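Atg1 tMIT (Kluyveromyces marxianus, PDB 4P1N) supplies the paired MIT domains of a serine/threonine protein kinase that is essential in autophagy, where the kinase is required for autophagosome formation. Local coordinates at residues N9-V14 against L137-L142; S16-A21 against A117-L122; K111-L116 against D148-C153. All coordinates share one frame; numbering follows the deposited sequence.

Contact 1 (N9-V14 against L137-L142); sequences NITPFV and LKLNIL
Leu139, Thr11 and Val14 bury most of the surface where the beginning of helix 10-33 meets the beginning of helix 137-170. The two segments run in roughly the same direction, their axes 10.1 Å apart and inclined by 31°. Leu139 holds CG anti to its backbone N (chi1 -179°), which carries its two methyls to the opposite helix. Nearer the backbone, its CB meets the hydroxyl of Thr11, with OG1 3.8 Å from Leu139 CB, and the two side chains cross obliquely. Val14 brings one methyl to each of two leucines. Val14 CG2 lies 4.1 Å from Leu139 CD1, where the chains cross near a right angle. Val14 CG1 sits 3.8 Å from CD1 of Leu142, which slides past in the opposite sense. On the flank Ile10 CG2 approaches Leu139 CD2 more loosely, at 4.4 Å, and Trp126 of helix 95-129 packs on both residues. A salt bridge from Lys138 NZ to Glu15 OE2, just beyond segment 9-14, adds a polar tie between the two helices. Between the segments themselves, cohesion therefore rests on methyl-to-methyl dispersion and apolar burial, with the Thr11 hydroxyl packed against aliphatic carbon.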
loop_
_atom_site.group_PDB
_atom_site.type_symbol
_atom_site.label_atom_id
_atom_site.label_comp_id
_atom_site.label_asym_id
_atom_site.label_seq_id
_atom_site.Cartn_x
_atom_site.Cartn_y
_atom_site.Cartn_z
ATOM N N ASN B 9 -10.309 -0.763 -16.405
ATOM C CA ASN B 9 -10.894 -1.836 -15.599
ATOM C C ASN B 9 -9.867 -2.656 -14.784
ATOM O O ASN B 9 -10.256 -3.397 -13.853
ATOM C CB ASN B 9 -11.698 -2.781 -16.495
ATOM N N ILE B 10 -8.574 -2.534 -15.097
ATOM C CA ILE B 10 -7.580 -3.259 -14.316
ATOM C C ILE B 10 -7.463 -2.717 -12.889
ATOM O O ILE B 10 -7.176 -3.464 -11.969
ATOM C CB ILE B 10 -6.191 -3.231 -14.945
ATOM C CG1 ILE B 10 -5.367 -4.396 -14.385
ATOM C CG2 ILE B 10 -5.559 -1.864 -14.772
ATOM C CD1 ILE B 10 -3.960 -4.069 -13.968
ATOM N N THR B 11 -7.672 -1.418 -12.714
ATOM C CA THR B 11 -7.538 -0.817 -11.406
ATOM C C THR B 11 -8.523 -1.394 -10.384
ATOM O O THR B 11 -8.103 -1.734 -9.274
ATOM C CB THR B 11 -7.577 0.716 -11.469
ATOM O OG1 THR B 11 -6.384 1.160 -12.110
ATOM C CG2 THR B 11 -7.618 1.333 -10.077
ATOM N N PRO B 12 -9.809 -1.519 -10.752
ATOM C CA PRO B 12 -10.747 -2.133 -9.809
ATOM C C PRO B 12 -10.430 -3.596 -9.528
ATOM O O PRO B 12 -10.725 -4.065 -8.436
ATOM C CB PRO B 12 -12.117 -1.985 -10.489
ATOM C CG PRO B 12 -11.870 -1.417 -11.846
ATOM C CD PRO B 12 -10.505 -0.814 -11.849
ATOM N N PHE B 13 -9.840 -4.316 -10.487
ATOM C CA PHE B 13 -9.405 -5.682 -10.222
ATOM C C PHE B 13 -8.263 -5.705 -9.201
ATOM O O PHE B 13 -8.225 -6.546 -8.310
ATOM C CB PHE B 13 -8.985 -6.385 -11.498
ATOM C CG PHE B 13 -10.138 -7.008 -12.254
ATOM C CD1 PHE B 13 -11.141 -6.218 -12.805
ATOM C CD2 PHE B 13 -10.217 -8.390 -12.426
ATOM C CE1 PHE B 13 -12.200 -6.786 -13.510
ATOM C CE2 PHE B 13 -11.273 -8.962 -13.137
ATOM C CZ PHE B 13 -12.263 -8.158 -13.681
ATOM N N VAL B 14 -7.353 -4.749 -9.327
ATOM C CA VAL B 14 -6.249 -4.617 -8.421
ATOM C C VAL B 14 -6.741 -4.139 -7.052
ATOM O O VAL B 14 -6.276 -4.630 -6.059
ATOM C CB VAL B 14 -5.197 -3.661 -8.992
ATOM C CG1 VAL B 14 -4.062 -3.442 -8.008
ATOM C CG2 VAL B 14 -4.632 -4.249 -10.272
ATOM N N LEU B 137 -2.576 7.309 -11.383
ATOM C CA LEU B 137 -1.896 7.618 -10.131
ATOM C C LEU B 137 -2.258 6.551 -9.096
ATOM O O LEU B 137 -1.368 5.983 -8.445
ATOM C CB LEU B 137 -2.280 9.011 -9.653
ATOM C CG LEU B 137 -1.138 9.937 -9.234
ATOM C CD1 LEU B 137 -1.404 11.368 -9.672
ATOM C CD2 LEU B 137 -0.945 9.883 -7.737
ATOM N N LYS B 138 -3.561 6.269 -8.984
ATOM C CA LYS B 138 -4.112 5.286 -8.043
ATOM C C LYS B 138 -3.439 3.953 -8.156
ATOM O O LYS B 138 -3.010 3.376 -7.153
ATOM C CB LYS B 138 -5.602 5.032 -8.303
ATOM C CG LYS B 138 -6.571 5.758 -7.392
ATOM C CD LYS B 138 -7.756 4.851 -7.089
ATOM C CE LYS B 138 -8.874 5.603 -6.388
ATOM N NZ LYS B 138 -9.746 4.659 -5.629
ATOM N N LEU B 139 -3.401 3.440 -9.374
ATOM C CA LEU B 139 -2.723 2.181 -9.647
ATOM C C LEU B 139 -1.254 2.201 -9.198
ATOM O O LEU B 139 -0.794 1.246 -8.595
ATOM C CB LEU B 139 -2.793 1.842 -11.158
ATOM C CG LEU B 139 -2.143 0.542 -11.583
ATOM C CD1 LEU B 139 -2.801 -0.639 -10.889
ATOM C CD2 LEU B 139 -2.205 0.362 -13.083
ATOM N N ASN B 140 -0.522 3.263 -9.532
ATOM C CA ASN B 140 0.874 3.413 -9.078
ATOM C C ASN B 140 1.015 3.296 -7.579
ATOM O O ASN B 140 1.833 2.522 -7.067
ATOM C CB ASN B 140 1.462 4.747 -9.499
ATOM C CG ASN B 140 2.572 4.585 -10.488
ATOM O OD1 ASN B 140 3.551 3.884 -10.234
ATOM N ND2 ASN B 140 2.438 5.234 -11.617
ATOM N N ILE B 141 0.150 4.016 -6.884
ATOM C CA ILE B 141 0.137 3.978 -5.424
ATOM C C ILE B 141 -0.135 2.559 -4.938
ATOM O O ILE B 141 0.653 2.017 -4.156
ATOM C CB ILE B 141 -0.821 5.035 -4.847
ATOM C CG1 ILE B 141 -0.165 6.406 -4.977
ATOM C CG2 ILE B 141 -1.149 4.738 -3.389
ATOM C CD1 ILE B 141 -1.082 7.606 -4.733
ATOM N N LEU B 142 -1.188 1.930 -5.463
ATOM C CA LEU B 142 -1.558 0.584 -5.065
ATOM C C LEU B 142 -0.452 -0.396 -5.247
ATOM O O LEU B 142 -0.223 -1.262 -4.398
ATOM C CB LEU B 142 -2.744 0.051 -5.866
ATOM C CG LEU B 142 -4.114 0.362 -5.323
ATOM C CD1 LEU B 142 -5.145 -0.280 -6.220
ATOM C CD2 LEU B 142 -4.288 -0.175 -3.918
#

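Contact 2 (S16-A21 against A117-L122); sequences SLSAKA and ASSMKL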
loop_
_atom_site.group_PDB
_atom_site.type_symbol
_atom_site.label_atom_id
_atom_site.label_comp_id
_atom_site.label_asym_id
_atom_site.label_seq_id
_atom_site.Cartn_x
_atom_site.Cartn_y
_atom_site.Cartn_z
ATOM N N SER B 16 -9.651 -4.782 -5.682
ATOM C CA SER B 16 -10.295 -6.002 -5.165
ATOM C C SER B 16 -9.268 -7.028 -4.594
ATOM O O SER B 16 -9.451 -7.582 -3.524
ATOM C CB SER B 16 -11.128 -6.627 -6.304
ATOM O OG SER B 16 -11.698 -7.872 -5.925
ATOM N N LEU B 17 -8.176 -7.259 -5.305
ATOM C CA LEU B 17 -7.114 -8.094 -4.788
ATOM C C LEU B 17 -6.462 -7.487 -3.589
ATOM O O LEU B 17 -6.102 -8.214 -2.683
ATOM C CB LEU B 17 -6.038 -8.397 -5.854
ATOM C CG LEU B 17 -6.595 -9.322 -6.931
ATOM C CD1 LEU B 17 -5.753 -9.254 -8.206
ATOM C CD2 LEU B 17 -6.711 -10.763 -6.432
ATOM N N SER B 18 -6.320 -6.172 -3.571
ATOM C CA SER B 18 -5.649 -5.464 -2.462
ATOM C C SER B 18 -6.496 -5.496 -1.206
ATOM O O SER B 18 -5.965 -5.559 -0.082
ATOM C CB SER B 18 -5.322 -4.020 -2.831
ATOM O OG SER B 18 -4.376 -3.969 -3.884
ATOM N N ALA B 19 -7.807 -5.479 -1.377
ATOM C CA ALA B 19 -8.701 -5.699 -0.241
ATOM C C ALA B 19 -8.525 -7.077 0.394
ATOM O O ALA B 19 -8.454 -7.252 1.635
ATOM C CB ALA B 19 -10.138 -5.497 -0.678
ATOM N N LYS B 20 -8.452 -8.066 -0.464
ATOM C CA LYS B 20 -8.149 -9.418 -0.040
ATOM C C LYS B 20 -6.776 -9.575 0.624
ATOM O O LYS B 20 -6.648 -10.258 1.672
ATOM C CB LYS B 20 -8.227 -10.354 -1.254
ATOM C CG LYS B 20 -9.654 -10.536 -1.771
ATOM C CD LYS B 20 -9.724 -11.207 -3.143
ATOM C CE LYS B 20 -11.170 -11.237 -3.605
ATOM N NZ LYS B 20 -11.237 -11.763 -4.980
ATOM N N ALA B 21 -5.748 -8.964 0.032
ATOM C CA ALA B 21 -4.405 -9.023 0.628
ATOM C C ALA B 21 -4.428 -8.338 1.976
ATOM O O ALA B 21 -3.950 -8.868 2.987
ATOM C CB ALA B 21 -3.381 -8.373 -0.298
ATOM N N ALA B 117 1.153 -11.551 -4.987
ATOM C CA ALA B 117 1.793 -12.025 -6.234
ATOM C C ALA B 117 0.830 -12.016 -7.409
ATOM O O ALA B 117 1.165 -11.625 -8.558
ATOM C CB ALA B 117 2.320 -13.439 -6.045
ATOM N N SER B 118 -0.373 -12.469 -7.129
ATOM C CA SER B 118 -1.413 -12.528 -8.142
ATOM C C SER B 118 -1.722 -11.126 -8.688
ATOM O O SER B 118 -1.947 -10.938 -9.872
ATOM C CB SER B 118 -2.657 -13.143 -7.519
ATOM O OG SER B 118 -3.682 -13.172 -8.482
ATOM N N SER B 119 -1.771 -10.153 -7.780
ATOM C CA SER B 119 -1.863 -8.729 -8.106
ATOM C C SER B 119 -0.777 -8.214 -9.046
ATOM O O SER B 119 -1.052 -7.525 -10.048
ATOM C CB SER B 119 -1.811 -7.911 -6.774
ATOM O OG SER B 119 -2.846 -6.986 -6.834
ATOM N N MET B 120 0.469 -8.518 -8.725
ATOM C CA MET B 120 1.579 -8.055 -9.545
ATOM C C MET B 120 1.541 -8.681 -10.956
ATOM O O MET B 120 1.800 -8.013 -11.967
ATOM C CB MET B 120 2.910 -8.402 -8.895
ATOM C CG MET B 120 3.139 -7.768 -7.544
ATOM S SD MET B 120 3.070 -5.981 -7.665
ATOM C CE MET B 120 4.751 -5.700 -8.175
ATOM N N LYS B 121 1.234 -9.972 -10.999
ATOM C CA LYS B 121 1.115 -10.716 -12.259
ATOM C C LYS B 121 0.045 -10.134 -13.180
ATOM O O LYS B 121 0.288 -9.901 -14.350
ATOM C CB LYS B 121 0.784 -12.177 -11.958
ATOM C CG LYS B 121 1.978 -12.937 -11.412
ATOM C CD LYS B 121 1.581 -14.263 -10.788
ATOM C CE LYS B 121 2.800 -15.037 -10.286
ATOM N NZ LYS B 121 2.393 -16.325 -9.652
ATOM N N LEU B 122 -1.131 -9.895 -12.626
ATOM C CA LEU B 122 -2.238 -9.310 -13.355
ATOM C C LEU B 122 -1.845 -7.956 -13.917
ATOM O O LEU B 122 -2.092 -7.653 -15.090
ATOM C CB LEU B 122 -3.439 -9.148 -12.425
ATOM C CG LEU B 122 -4.782 -8.787 -13.064
ATOM C CD1 LEU B 122 -5.428 -10.025 -13.667
ATOM C CD2 LEU B 122 -5.738 -8.166 -12.058
#
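Leu17 carries nearly all of this meeting of helix 10-33 with helix 95-129. The segments 16-21 and 117-122 run antiparallel, their axes 9.7 Å apart and their directions 164° from each other. Leu17 stands across from Ser119, and its CB already points to the partner helix: the methylene rests on the serine hydroxyl, with Leu17 CB 3.6 Å from Ser119 OG. From there CG turns anti to the carbonyl carbon and beside the backbone N (chi1 -69°), so that the fork spreads over the 118-122 turn. One branch, Leu17 CD1, lies against Ser119 itself, 3.9 Å from both Ser119 CA and Ser119 OG. The same methyl also meets Leu122, whose CD2 is 4.0 Å from Leu17 CD1; Leu122 holds its own CG anti to the backbone N. The other branch, Leu17 CD2, lies nearer Ser118 but stays more distant, 4.4 Å from Ser118 OG. The leucine thus straddles small residues one after the other and finds an apolar partner a turn further along. Beside it, Ser18 lies toward helix 137-170, where Leu142 and Ile146 pack alongside. Ser18 OG is bonded to Val14 O, one turn back in its own helix, and lies 4.5 Å from Ser119 OG, while Ile146 packs on Ser119 too. Small serine side chains on helix 95-129 let the leucine come down close to the backbone. With one methyl-to-methyl pair, Leu17 to Leu122, and otherwise hydroxyls or backbone meeting carbon, the attraction between the segments is essentially dispersion and apolar burial.

Contact 3 (K111-L116 against D148-C153); sequences KSLTIL and DRFNEC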
loop_
_atom_site.group_PDB
_atom_site.type_symbol
_atom_site.label_atom_id
_atom_site.label_comp_id
_atom_site.label_asym_id
_atom_site.label_seq_id
_atom_site.Cartn_x
_atom_site.Cartn_y
_atom_site.Cartn_z
ATOM N N LYS B 111 -0.351 -17.045 2.448
ATOM C CA LYS B 111 -1.524 -16.754 1.702
ATOM C C LYS B 111 -1.560 -15.295 1.263
ATOM O O LYS B 111 -1.930 -14.995 0.101
ATOM C CB LYS B 111 -2.772 -17.138 2.494
ATOM C CG LYS B 111 -4.081 -16.865 1.787
ATOM C CD LYS B 111 -4.277 -17.685 0.523
ATOM C CE LYS B 111 -4.522 -19.171 0.815
ATOM N NZ LYS B 111 -4.204 -19.912 -0.423
ATOM N N SER B 112 -1.168 -14.386 2.146
ATOM C CA SER B 112 -0.995 -12.976 1.743
ATOM C C SER B 112 -0.110 -12.813 0.533
ATOM O O SER B 112 -0.440 -12.119 -0.440
ATOM C CB SER B 112 -0.463 -12.091 2.890
ATOM O OG SER B 112 -1.270 -12.217 4.048
ATOM N N LEU B 113 1.021 -13.471 0.571
ATOM C CA LEU B 113 1.930 -13.443 -0.560
ATOM C C LEU B 113 1.332 -13.971 -1.871
ATOM O O LEU B 113 1.628 -13.440 -2.944
ATOM C CB LEU B 113 3.167 -14.218 -0.227
ATOM C CG LEU B 113 4.069 -13.558 0.756
ATOM C CD1 LEU B 113 5.048 -14.594 1.291
ATOM C CD2 LEU B 113 4.822 -12.413 0.054
ATOM N N THR B 114 0.431 -14.939 -1.792
ATOM C CA THR B 114 -0.195 -15.504 -2.994
ATOM C C THR B 114 -1.107 -14.424 -3.600
ATOM O O THR B 114 -1.132 -14.199 -4.805
ATOM C CB THR B 114 -1.033 -16.799 -2.690
ATOM O OG1 THR B 114 -0.159 -17.876 -2.400
ATOM C CG2 THR B 114 -1.883 -17.216 -3.860
ATOM N N ILE B 115 -1.830 -13.739 -2.751
ATOM C CA ILE B 115 -2.734 -12.678 -3.224
ATOM C C ILE B 115 -1.953 -11.500 -3.778
ATOM O O ILE B 115 -2.259 -10.992 -4.855
ATOM C CB ILE B 115 -3.684 -12.244 -2.100
ATOM C CG1 ILE B 115 -4.415 -13.466 -1.559
ATOM C CG2 ILE B 115 -4.730 -11.266 -2.616
ATOM C CD1 ILE B 115 -5.135 -13.164 -0.251
ATOM N N LEU B 116 -0.903 -11.087 -3.072
ATOM C CA LEU B 116 -0.074 -9.996 -3.525
ATOM C C LEU B 116 0.577 -10.357 -4.883
ATOM O O LEU B 116 0.593 -9.532 -5.802
ATOM C CB LEU B 116 1.006 -9.643 -2.440
ATOM C CG LEU B 116 0.401 -9.106 -1.109
ATOM C CD1 LEU B 116 1.417 -9.167 0.017
ATOM C CD2 LEU B 116 -0.149 -7.689 -1.253
ATOM N N ASP B 148 5.468 -3.169 -1.246
ATOM C CA ASP B 148 5.877 -2.975 0.171
ATOM C C ASP B 148 5.326 -4.155 1.013
ATOM O O ASP B 148 6.015 -4.720 1.843
ATOM C CB ASP B 148 5.285 -1.671 0.812
ATOM C CG ASP B 148 5.688 -0.340 0.130
ATOM O OD1 ASP B 148 6.837 -0.236 -0.304
ATOM O OD2 ASP B 148 4.823 0.672 0.111
ATOM N N ARG B 149 4.055 -4.487 0.852
ATOM C CA ARG B 149 3.492 -5.610 1.636
ATOM C C ARG B 149 4.111 -6.945 1.296
ATOM O O ARG B 149 4.369 -7.768 2.187
ATOM C CB ARG B 149 1.972 -5.706 1.472
ATOM C CG ARG B 149 1.248 -4.503 2.032
ATOM C CD ARG B 149 1.283 -4.382 3.585
ATOM N NE ARG B 149 2.530 -3.821 4.068
ATOM C CZ ARG B 149 2.973 -2.595 3.797
ATOM N NH1 ARG B 149 2.265 -1.747 3.080
ATOM N NH2 ARG B 149 4.142 -2.215 4.212
ATOM N N PHE B 150 4.415 -7.146 0.018
ATOM C CA PHE B 150 5.060 -8.373 -0.440
ATOM C C PHE B 150 6.404 -8.543 0.265
ATOM O O PHE B 150 6.654 -9.593 0.824
ATOM C CB PHE B 150 5.210 -8.337 -1.956
ATOM C CG PHE B 150 5.694 -9.601 -2.554
ATOM C CD1 PHE B 150 7.028 -9.892 -2.570
ATOM C CD2 PHE B 150 4.809 -10.496 -3.085
ATOM C CE1 PHE B 150 7.491 -11.078 -3.105
ATOM C CE2 PHE B 150 5.259 -11.697 -3.650
ATOM C CZ PHE B 150 6.602 -11.979 -3.659
ATOM N N ASN B 151 7.244 -7.504 0.281
ATOM C CA ASN B 151 8.577 -7.559 0.911
ATOM C C ASN B 151 8.498 -7.712 2.408
ATOM O O ASN B 151 9.231 -8.501 2.983
ATOM C CB ASN B 151 9.404 -6.307 0.573
ATOM C CG ASN B 151 9.752 -6.260 -0.898
ATOM O OD1 ASN B 151 9.795 -7.295 -1.540
ATOM N ND2 ASN B 151 10.010 -5.090 -1.431
ATOM N N GLU B 152 7.595 -6.970 3.034
ATOM C CA GLU B 152 7.302 -7.182 4.446
ATOM C C GLU B 152 6.822 -8.628 4.762
ATOM O O GLU B 152 7.344 -9.279 5.686
ATOM C CB GLU B 152 6.270 -6.157 4.934
ATOM C CG GLU B 152 5.897 -6.300 6.406
ATOM C CD GLU B 152 4.751 -5.382 6.820
ATOM O OE1 GLU B 152 4.307 -4.546 6.002
ATOM O OE2 GLU B 152 4.296 -5.507 7.967
ATOM N N CYS B 153 5.827 -9.132 4.027
ATOM C CA CYS B 153 5.299 -10.487 4.298
ATOM C C CYS B 153 6.380 -11.563 4.128
ATOM O O CYS B 153 6.447 -12.570 4.906
ATOM C CB CYS B 153 4.099 -10.814 3.393
ATOM S SG CYS B 153 2.663 -9.841 3.876
#
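Two leucines of segment 111-116 meet the Phe150 ring, one over a face and one at its edge. Leu113 comes over the face: its CD2 is 3.8 Å from the Phe150 ring centroid and 15° off the normal, a CH-pi contact in which the two side chains cross at about a right angle. Leu116 instead meets the rim, its CB lying near the ring plane, 4.0 Å from Phe150 CD2. Further out, Leu116 CD1 presses on the helix backbone, 3.6 Å from Phe150 N, and also touches CB of Arg149. One turn on from Arg149, Cys153 points at the partner helix, its CB 3.8 Å from Leu113 CD2. Beyond its CB, Arg149 bends away from the interface; NE and NH2 both grip Glu152 OE1 in the guanidinium plane, Arg149 NE at 2.7 Å. NH1 bridges to Asp148 of the second subunit. An alanine at Arg149 would remove the guanidinium and both salt bridges, which would probably leave Glu152 less firmly held and weaken the tie to the second subunit. The segments' N-to-C directions differ by 153°, close to antiparallel, and Tyr25 and Ala21 of helix 10-33 pack beside them, completing an MIT three-helix bundle.

In the fold
The three contacts join, pair by pair, the three helices of the first MIT domain: contact 1 pairs 10-33 with 137-170, contact 2 pairs 10-33 with 95-129, and contact 3 pairs 95-129 with 137-170. Along the chain contact 2 is nested within the loop closed by contact 1, whereas contact 3 alternates with both. The centres of contacts 1 and 2 lie about 10 Å apart. Those of contacts 2 and 3 are about 9 Å apart, and those of contacts 1 and 3 about 17 Å. Contact 2 sits in the middle and touches both others, through Phe13 on Leu122 and Ala21 on Leu116. Contacts 1 and 3 do not touch; all three reach the second subunit, contacts 1 and 3 through helix 137-170.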